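Local coordinates for endoglucanase (PDB 5H4U), which hydrolyses internal beta-1,4-glucosidic linkages in carboxymethylcellulose, lichenan and barley beta-glucan, releasing mainly short cello-oligosaccharides from carboxymethylcellulose, at residues S21-D29 / N135-V146; G168-C176 / A185-W193. All coordinates share one frame; numbering follows the deposited sequence.

Interaction 1: residues S21-D29 / N135-V146; sequences SGVTTRYWD and NHFDLMIPGGGV
Strand 21-27 and strand 135-140 run side by side as a parallel pair in the double-psi beta-barrel of this family 45 glycosidase. Asp138, the presumed proton donor, lies on the second strand, and Asp29, the presumed nucleophile, follows two residues after the end of the first. The backbone ladder starts with Val23 N giving its hydrogen to Asn135 O and Phe137 N to Val23 O, then runs on through Leu139 N to Thr25 O and Tyr27 N to Leu139 O, and ends with Ile141 N on Tyr27 O. Past the strands a type II turn from Ile141 to Gly144 swings the chain round, and Trp28 N meets Gly145 O at 2.7 Å. A water joins Trp28 O to Gly143 N.

Val23, Thr25, Tyr27, His136, Asp138 and Met140 share the sheet face that carries the presumed proton donor. There Thr25 OG1 lies 2.6 Å from Asp138 OD1. The Tyr27 ring stands almost at right angles to that carboxylate, 87° between planes, with CD1 against Asp138 CB at 3.4 Å. Met140 lies alongside the same ring, its CG 3.6 Å from Tyr27 CE1.

Trp28 has CG anti to its own N (chi1 -170°), which carries the indole across Pro142: Pro142 CG sits over the six-membered ring, 3.8 Å from its centroid, a CH-pi contact. Val23 CG2 likewise lies over the His136 ring. On the other face Leu139 CD1 packs on Thr24 CB, while the Arg26 guanidinium reaches Asp198 in a salt bridge. At the start of the pair, Asn135 ND2 holds Ser21 O at 3.0 Å in a nearly straight bond (166°), with the oxygen in the plane of the amide.

Interaction 2: residues G168-C176 / A185-W193; sequences GGISSQSEC and AGCNWRFGW
A disulfide-pinned loop against a short helix makes this contact: Cys176, in the 3-10 segment 173-176, is bonded to Cys187 of helix 184-191, SG to SG 2.1 Å with chi3 at -94°. With chi1 at -170°, Cys187 turns its SG away from its own N and toward the loop, where Ile170 CD1 touches it at 3.5 Å.

The Phe191 ring is slotted between the loop backbone and the side chain of Arg190. One face takes the loop, with Gln173 N over the centre of the ring and Gln173 CB making a CH-pi contact 4.1 Å from the centroid; the opposite face takes Arg190 CD. At its edge lie Ile170 CD1 and Cys176 SG, the sulfur 4.0 Å from Phe191 CE2. Cut back to an alanine here, the side chain would probably leave a gap between Gln173 and the Arg190 chain and strip the disulfide sulfur of its aromatic neighbour.

Two polar links flank the ring. Gln173, bent at chi2, sends NE2 to Asn188 OD1 at 2.9 Å (N-H...O angle 160°), the two amides nearly coplanar. Arg190, extended from CG to NE, forks onto one carbonyl: NH1 reaches Ile170 O at 2.9 Å in a bent bond, and NH2 adds a weak one. Asn196 holds NH2 from elsewhere in the chain.

The loop belongs to the link between helices 152-156 and 184-191. On the helix, the Arg190 side chain packs on Ile141, just beyond strand 135-140, while Trp189 packs against Met121 of strand 120-128 and Thr81 of strand 80-82.

Overall arrangement
From the N terminus, strand 19-27 enters the barrel first, and interaction 1 closes only when the chain returns about a hundred residues later as strand 135-140 and its following turn, enclosing strands 80-82, 85-94, 106-111 and 120-128. Interaction 2 opens after that and closes a much tighter loop, with eight residues between its segments. The two therefore follow in series, neither nested nor crossed. In space they meet, their centres 13 Å apart: Gly143 O accepts a probable hydrogen bond from Ile170 N, and Arg26 NE probably gives one to Gly168 O. Helix 184-191 and its cross-linked loop are thus fastened to the end of the strand pair, near which both presumed catalytic aspartates lie.

Interaction 1: residues S21-D29 / N135-V146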
loop_
_atom_site.group_PDB
_atom_site.type_symbol
_atom_site.label_atom_id
_atom_site.label_comp_id
_atom_site.label_asym_id
_atom_site.label_seq_id
_atom_site.Cartn_x
_atom_site.Cartn_y
_atom_site.Cartn_z
ATOM N N SER A 21 13.780 -0.802 -13.125
ATOM C CA SER A 21 14.308 -1.297 -11.866
ATOM C C SER A 21 13.904 -0.338 -10.758
ATOM O O SER A 21 13.716 0.859 -10.995
ATOM C CB SER A 21 15.824 -1.427 -11.946
ATOM O OG SER A 21 16.154 -2.507 -12.805
ATOM N N GLY A 22 13.769 -0.853 -9.541
ATOM C CA GLY A 22 13.391 0.056 -8.479
ATOM C C GLY A 22 13.708 -0.504 -7.115
ATOM O O GLY A 22 14.139 -1.652 -6.958
ATOM N N VAL A 23 13.457 0.336 -6.123
ATOM C CA VAL A 23 13.611 -0.045 -4.731
ATOM C C VAL A 23 12.246 0.018 -4.053
ATOM O O VAL A 23 11.316 0.675 -4.528
ATOM C CB VAL A 23 14.625 0.880 -4.024
ATOM C CG1 VAL A 23 15.985 0.799 -4.707
ATOM C CG2 VAL A 23 14.128 2.313 -4.054
ATOM N N THR A 24 12.115 -0.702 -2.942
ATOM C CA THR A 24 10.852 -0.753 -2.214
ATOM C C THR A 24 11.077 -0.340 -0.764
ATOM O O THR A 24 12.211 -0.217 -0.301
ATOM C CB THR A 24 10.191 -2.145 -2.317
ATOM O OG1 THR A 24 11.020 -3.146 -1.711
ATOM C CG2 THR A 24 9.908 -2.507 -3.792
ATOM N N THR A 25 9.983 -0.064 -0.059
ATOM C CA THR A 25 9.992 0.121 1.386
ATOM C C THR A 25 8.731 -0.537 1.921
ATOM O O THR A 25 7.939 -1.083 1.155
ATOM C CB THR A 25 10.062 1.614 1.771
ATOM O OG1 THR A 25 9.027 2.337 1.100
ATOM C CG2 THR A 25 11.418 2.233 1.420
ATOM N N ARG A 26 8.523 -0.491 3.233
ATOM C CA ARG A 26 7.272 -0.980 3.802
ATOM C C ARG A 26 6.649 0.080 4.699
ATOM O O ARG A 26 7.352 0.783 5.427
ATOM C CB ARG A 26 7.486 -2.286 4.572
ATOM C CG ARG A 26 8.508 -2.222 5.635
ATOM C CD ARG A 26 8.810 -3.573 6.198
ATOM N NE ARG A 26 9.670 -3.443 7.362
ATOM C CZ ARG A 26 10.997 -3.405 7.309
ATOM N NH1 ARG A 26 11.626 -3.476 6.140
ATOM N NH2 ARG A 26 11.692 -3.253 8.428
ATOM N N TYR A 27 5.325 0.166 4.691
ATOM C CA TYR A 27 4.725 1.214 5.500
ATOM C C TYR A 27 3.239 0.979 5.648
ATOM O O TYR A 27 2.618 0.326 4.817
ATOM C CB TYR A 27 4.976 2.601 4.888
ATOM C CG TYR A 27 3.910 3.111 3.941
ATOM C CD1 TYR A 27 3.860 2.677 2.621
ATOM C CD2 TYR A 27 2.983 4.073 4.352
ATOM C CE1 TYR A 27 2.896 3.162 1.739
ATOM C CE2 TYR A 27 2.012 4.555 3.487
ATOM C CZ TYR A 27 1.974 4.098 2.182
ATOM O OH TYR A 27 1.009 4.582 1.328
ATOM N N TRP A 28 2.688 1.503 6.737
ATOM C CA TRP A 28 1.248 1.468 6.954
ATOM C C TRP A 28 0.936 2.583 7.954
ATOM O O TRP A 28 1.002 2.382 9.167
ATOM C CB TRP A 28 0.761 0.132 7.462
ATOM C CG TRP A 28 -0.713 0.021 7.456
ATOM C CD1 TRP A 28 -1.588 0.522 8.383
ATOM C CD2 TRP A 28 -1.500 -0.652 6.480
ATOM N NE1 TRP A 28 -2.881 0.202 8.037
ATOM C CE2 TRP A 28 -2.856 -0.520 6.871
ATOM C CE3 TRP A 28 -1.196 -1.353 5.311
ATOM C CZ2 TRP A 28 -3.899 -1.058 6.128
ATOM C CZ3 TRP A 28 -2.231 -1.886 4.574
ATOM C CH2 TRP A 28 -3.569 -1.743 4.988
ATOM N N ASP A 29 0.611 3.744 7.422
ATOM C CA ASP A 29 0.282 4.894 8.232
ATOM C C ASP A 29 -1.220 5.075 8.386
ATOM O O ASP A 29 -1.646 6.040 9.014
ATOM C CB ASP A 29 0.927 6.153 7.638
ATOM C CG ASP A 29 0.402 6.495 6.258
ATOM O OD1 ASP A 29 -0.532 5.814 5.765
ATOM O OD2 ASP A 29 0.963 7.436 5.643
ATOM N N ASN A 135 12.835 5.121 -9.147
ATOM C CA ASN A 135 11.604 4.344 -8.987
ATOM C C ASN A 135 11.504 3.741 -7.593
ATOM O O ASN A 135 12.288 2.860 -7.226
ATOM C CB ASN A 135 11.499 3.263 -10.047
ATOM C CG ASN A 135 11.581 3.819 -11.421
ATOM O OD1 ASN A 135 10.944 4.839 -11.709
ATOM N ND2 ASN A 135 12.312 3.138 -12.308
ATOM N N HIS A 136 10.502 4.182 -6.844
ATOM C CA HIS A 136 10.376 3.837 -5.440
ATOM C C HIS A 136 8.955 3.352 -5.209
ATOM O O HIS A 136 8.003 4.073 -5.524
ATOM C CB HIS A 136 10.653 5.074 -4.583
ATOM C CG HIS A 136 12.045 5.607 -4.722
ATOM N ND1 HIS A 136 12.974 5.571 -3.705
ATOM C CD2 HIS A 136 12.661 6.198 -5.776
ATOM C CE1 HIS A 136 14.101 6.123 -4.124
ATOM N NE2 HIS A 136 13.938 6.509 -5.377
ATOM N N PHE A 137 8.809 2.156 -4.642
ATOM C CA PHE A 137 7.498 1.601 -4.311
ATOM C C PHE A 137 7.479 1.342 -2.814
ATOM O O PHE A 137 8.328 0.612 -2.298
ATOM C CB PHE A 137 7.215 0.307 -5.079
ATOM C CG PHE A 137 6.690 0.516 -6.471
ATOM C CD1 PHE A 137 7.537 0.908 -7.496
ATOM C CD2 PHE A 137 5.361 0.255 -6.774
ATOM C CE1 PHE A 137 7.060 1.077 -8.780
ATOM C CE2 PHE A 137 4.876 0.429 -8.056
ATOM C CZ PHE A 137 5.714 0.843 -9.060
ATOM N N ASP A 138 6.508 1.925 -2.124
ATOM C CA ASP A 138 6.343 1.748 -0.682
ATOM C C ASP A 138 5.187 0.781 -0.517
ATOM O O ASP A 138 4.034 1.153 -0.706
ATOM C CB ASP A 138 6.086 3.074 0.036
ATOM C CG ASP A 138 6.989 4.210 -0.467
ATOM O OD1 ASP A 138 8.205 3.973 -0.692
ATOM O OD2 ASP A 138 6.493 5.359 -0.621
ATOM N N LEU A 139 5.503 -0.477 -0.237
ATOM C CA LEU A 139 4.466 -1.491 -0.094
ATOM C C LEU A 139 3.647 -1.249 1.166
ATOM O O LEU A 139 4.191 -1.022 2.247
ATOM C CB LEU A 139 5.081 -2.902 -0.076
ATOM C CG LEU A 139 5.747 -3.494 -1.332
ATOM C CD1 LEU A 139 6.708 -2.553 -2.005
ATOM C CD2 LEU A 139 6.466 -4.786 -1.017
ATOM N N MET A 140 2.337 -1.368 1.035
ATOM C CA MET A 140 1.443 -1.135 2.161
ATOM C C MET A 140 1.329 -2.426 2.971
ATOM O O MET A 140 0.644 -3.369 2.581
ATOM C CB MET A 140 0.095 -0.639 1.651
ATOM C CG MET A 140 0.101 0.854 1.409
ATOM S SD MET A 140 -1.350 1.554 0.574
ATOM C CE MET A 140 -2.416 1.825 1.982
ATOM N N ILE A 141 2.013 -2.474 4.114
ATOM C CA ILE A 141 2.043 -3.656 4.967
ATOM C C ILE A 141 1.722 -3.270 6.407
ATOM O O ILE A 141 2.470 -2.508 7.020
ATOM C CB ILE A 141 3.405 -4.358 4.890
ATOM C CG1 ILE A 141 3.788 -4.534 3.416
ATOM C CG2 ILE A 141 3.318 -5.701 5.549
ATOM C CD1 ILE A 141 5.219 -4.861 3.172
ATOM N N PRO A 142 0.636 -3.771 6.994
ATOM C CA PRO A 142 0.318 -3.432 8.386
ATOM C C PRO A 142 1.438 -3.845 9.323
ATOM O O PRO A 142 1.878 -4.996 9.330
ATOM C CB PRO A 142 -0.960 -4.229 8.653
ATOM C CG PRO A 142 -1.529 -4.478 7.331
ATOM C CD PRO A 142 -0.388 -4.634 6.402
ATOM N N GLY A 143 1.949 -2.878 10.069
ATOM C CA GLY A 143 3.021 -3.142 10.986
ATOM C C GLY A 143 4.390 -2.801 10.458
ATOM O O GLY A 143 5.365 -2.947 11.200
ATOM N N GLY A 144 4.505 -2.423 9.177
ATOM C CA GLY A 144 5.789 -2.065 8.617
ATOM C C GLY A 144 6.283 -0.663 8.896
ATOM O O GLY A 144 7.316 -0.283 8.339
ATOM N N GLY A 145 5.631 0.097 9.764
ATOM C CA GLY A 145 6.043 1.467 10.059
ATOM C C GLY A 145 5.126 2.520 9.454
ATOM O O GLY A 145 4.621 2.369 8.335
ATOM N N VAL A 146 4.916 3.609 10.193
ATOM C CA VAL A 146 4.044 4.681 9.703
ATOM C C VAL A 146 4.794 5.656 8.814
ATOM O O VAL A 146 4.235 6.204 7.864
ATOM C CB VAL A 146 3.381 5.406 10.885
ATOM C CG1 VAL A 146 2.331 4.531 11.519
ATOM C CG2 VAL A 146 4.427 5.793 11.904
HETATM O O HOH W 1 2.359 0.076 10.076
HETATM O O HOH W 2 3.561 7.878 6.184
#

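Interaction 2: residues G168-C176 / A185-W193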
loop_
_atom_site.group_PDB
_atom_site.type_symbol
_atom_site.label_atom_id
_atom_site.label_comp_id
_atom_site.label_asym_id
_atom_site.label_seq_id
_atom_site.Cartn_x
_atom_site.Cartn_y
_atom_site.Cartn_z
ATOM N N GLY A 168 10.039 1.101 9.574
ATOM C CA GLY A 168 10.271 -0.325 9.586
ATOM C C GLY A 168 9.284 -1.085 10.447
ATOM O O GLY A 168 9.095 -2.291 10.244
ATOM N N GLY A 169 8.699 -0.416 11.439
ATOM C CA GLY A 169 7.634 -1.019 12.222
ATOM C C GLY A 169 8.164 -2.076 13.167
ATOM O O GLY A 169 9.251 -1.940 13.746
ATOM N N ILE A 170 7.422 -3.188 13.260
ATOM C CA ILE A 170 7.704 -4.194 14.263
ATOM C C ILE A 170 8.821 -5.098 13.762
ATOM O O ILE A 170 9.122 -5.147 12.576
ATOM C CB ILE A 170 6.433 -5.004 14.583
ATOM C CG1 ILE A 170 6.042 -5.855 13.384
ATOM C CG2 ILE A 170 5.274 -4.087 14.890
ATOM C CD1 ILE A 170 4.845 -6.721 13.616
ATOM N N SER A 171 9.397 -5.870 14.673
ATOM C CA SER A 171 10.549 -6.706 14.344
ATOM C C SER A 171 10.229 -8.186 14.290
ATOM O O SER A 171 10.979 -8.944 13.667
ATOM C CB SER A 171 11.665 -6.541 15.376
ATOM O OG SER A 171 12.136 -5.222 15.439
ATOM N N SER A 172 9.123 -8.608 14.876
ATOM C CA SER A 172 8.877 -10.015 15.071
ATOM C C SER A 172 7.431 -10.284 14.748
ATOM O O SER A 172 6.557 -9.466 15.045
ATOM C CB SER A 172 9.158 -10.411 16.511
ATOM O OG SER A 172 10.475 -10.024 16.843
ATOM N N GLN A 173 7.190 -11.453 14.179
ATOM C CA GLN A 173 5.832 -11.896 13.983
ATOM C C GLN A 173 5.103 -12.024 15.309
ATOM O O GLN A 173 3.875 -11.869 15.338
ATOM C CB GLN A 173 5.887 -13.235 13.248
ATOM C CG GLN A 173 4.553 -13.831 12.862
ATOM C CD GLN A 173 3.932 -14.614 13.997
ATOM O OE1 GLN A 173 4.619 -15.050 14.921
ATOM N NE2 GLN A 173 2.623 -14.771 13.952
ATOM N N SER A 174 5.840 -12.215 16.422
ATOM C CA SER A 174 5.216 -12.229 17.748
ATOM C C SER A 174 4.522 -10.903 18.049
ATOM O O SER A 174 3.445 -10.883 18.659
ATOM C CB SER A 174 6.248 -12.547 18.838
ATOM O OG SER A 174 7.009 -11.409 19.232
ATOM N N GLU A 175 5.097 -9.789 17.598
ATOM C CA GLU A 175 4.465 -8.499 17.818
ATOM C C GLU A 175 3.289 -8.231 16.884
ATOM O O GLU A 175 2.616 -7.199 17.054
ATOM C CB GLU A 175 5.486 -7.366 17.724
ATOM C CG GLU A 175 6.564 -7.443 18.772
ATOM C CD GLU A 175 7.774 -6.602 18.441
ATOM O OE1 GLU A 175 8.611 -7.091 17.661
ATOM O OE2 GLU A 175 7.884 -5.441 18.938
ATOM N N CYS A 176 2.979 -9.134 15.947
ATOM C CA CYS A 176 1.753 -8.943 15.175
ATOM C C CYS A 176 0.514 -8.922 16.068
ATOM O O CYS A 176 -0.481 -8.301 15.696
ATOM C CB CYS A 176 1.634 -10.020 14.100
ATOM S SG CYS A 176 2.519 -9.635 12.543
ATOM N N ALA A 185 -3.764 -10.336 9.325
ATOM C CA ALA A 185 -3.387 -11.067 8.124
ATOM C C ALA A 185 -2.223 -10.371 7.433
ATOM O O ALA A 185 -1.160 -10.970 7.220
ATOM C CB ALA A 185 -4.579 -11.219 7.168
ATOM N N GLY A 186 -2.385 -9.082 7.134
ATOM C CA GLY A 186 -1.357 -8.380 6.387
ATOM C C GLY A 186 -0.042 -8.390 7.122
ATOM O O GLY A 186 1.000 -8.747 6.565
ATOM N N CYS A 187 -0.099 -8.070 8.413
ATOM C CA CYS A 187 1.070 -8.153 9.273
ATOM C C CYS A 187 1.772 -9.483 9.072
ATOM O O CYS A 187 2.953 -9.523 8.711
ATOM C CB CYS A 187 0.633 -7.970 10.725
ATOM S SG CYS A 187 1.936 -7.765 11.872
ATOM N N ASN A 188 1.023 -10.584 9.198
ATOM C CA ASN A 188 1.639 -11.908 9.116
ATOM C C ASN A 188 2.235 -12.173 7.742
ATOM O O ASN A 188 3.301 -12.798 7.625
ATOM C CB ASN A 188 0.626 -12.979 9.519
ATOM C CG ASN A 188 0.528 -13.123 11.038
ATOM O OD1 ASN A 188 1.549 -13.213 11.733
ATOM N ND2 ASN A 188 -0.681 -13.042 11.566
ATOM N N TRP A 189 1.564 -11.702 6.692
ATOM C CA TRP A 189 2.090 -11.832 5.338
ATOM C C TRP A 189 3.529 -11.333 5.242
ATOM O O TRP A 189 4.350 -11.911 4.522
ATOM C CB TRP A 189 1.170 -11.064 4.408
ATOM C CG TRP A 189 1.474 -11.076 2.964
ATOM C CD1 TRP A 189 0.936 -11.891 2.017
ATOM C CD2 TRP A 189 2.331 -10.154 2.273
ATOM N NE1 TRP A 189 1.431 -11.551 0.783
ATOM C CE2 TRP A 189 2.287 -10.486 0.915
ATOM C CE3 TRP A 189 3.143 -9.093 2.683
ATOM C CZ2 TRP A 189 3.024 -9.799 -0.039
ATOM C CZ3 TRP A 189 3.870 -8.418 1.742
ATOM C CH2 TRP A 189 3.813 -8.772 0.396
ATOM N N ARG A 190 3.866 -10.293 6.000
ATOM C CA ARG A 190 5.209 -9.740 5.928
ATOM C C ARG A 190 6.273 -10.740 6.400
ATOM O O ARG A 190 7.414 -10.717 5.912
ATOM C CB ARG A 190 5.264 -8.454 6.745
ATOM C CG ARG A 190 6.630 -7.854 6.874
ATOM C CD ARG A 190 6.674 -6.920 8.039
ATOM N NE ARG A 190 8.045 -6.624 8.417
ATOM C CZ ARG A 190 8.387 -5.879 9.457
ATOM N NH1 ARG A 190 7.465 -5.326 10.230
ATOM N NH2 ARG A 190 9.661 -5.699 9.722
ATOM N N PHE A 191 5.922 -11.621 7.339
ATOM C CA PHE A 191 6.868 -12.586 7.860
ATOM C C PHE A 191 6.750 -13.960 7.231
ATOM O O PHE A 191 7.637 -14.794 7.449
ATOM C CB PHE A 191 6.709 -12.715 9.374
ATOM C CG PHE A 191 6.995 -11.461 10.101
ATOM C CD1 PHE A 191 8.306 -11.083 10.302
ATOM C CD2 PHE A 191 5.980 -10.648 10.559
ATOM C CE1 PHE A 191 8.611 -9.929 10.955
ATOM C CE2 PHE A 191 6.285 -9.479 11.219
ATOM C CZ PHE A 191 7.605 -9.122 11.416
ATOM N N GLY A 192 5.708 -14.210 6.440
ATOM C CA GLY A 192 5.586 -15.510 5.815
ATOM C C GLY A 192 5.996 -15.496 4.359
ATOM O O GLY A 192 7.141 -15.824 4.031
ATOM N N TRP A 193 5.110 -15.016 3.486
ATOM C CA TRP A 193 5.424 -14.982 2.062
ATOM C C TRP A 193 6.516 -13.968 1.769
ATOM O O TRP A 193 7.391 -14.208 0.927
ATOM C CB TRP A 193 4.161 -14.636 1.280
ATOM C CG TRP A 193 4.282 -14.615 -0.232
ATOM C CD1 TRP A 193 3.837 -15.577 -1.093
ATOM C CD2 TRP A 193 4.837 -13.576 -1.059
ATOM N NE1 TRP A 193 4.081 -15.212 -2.390
ATOM C CE2 TRP A 193 4.705 -13.994 -2.400
ATOM C CE3 TRP A 193 5.445 -12.344 -0.794
ATOM C CZ2 TRP A 193 5.155 -13.231 -3.474
ATOM C CZ3 TRP A 193 5.903 -11.596 -1.852
ATOM C CH2 TRP A 193 5.749 -12.038 -3.183
#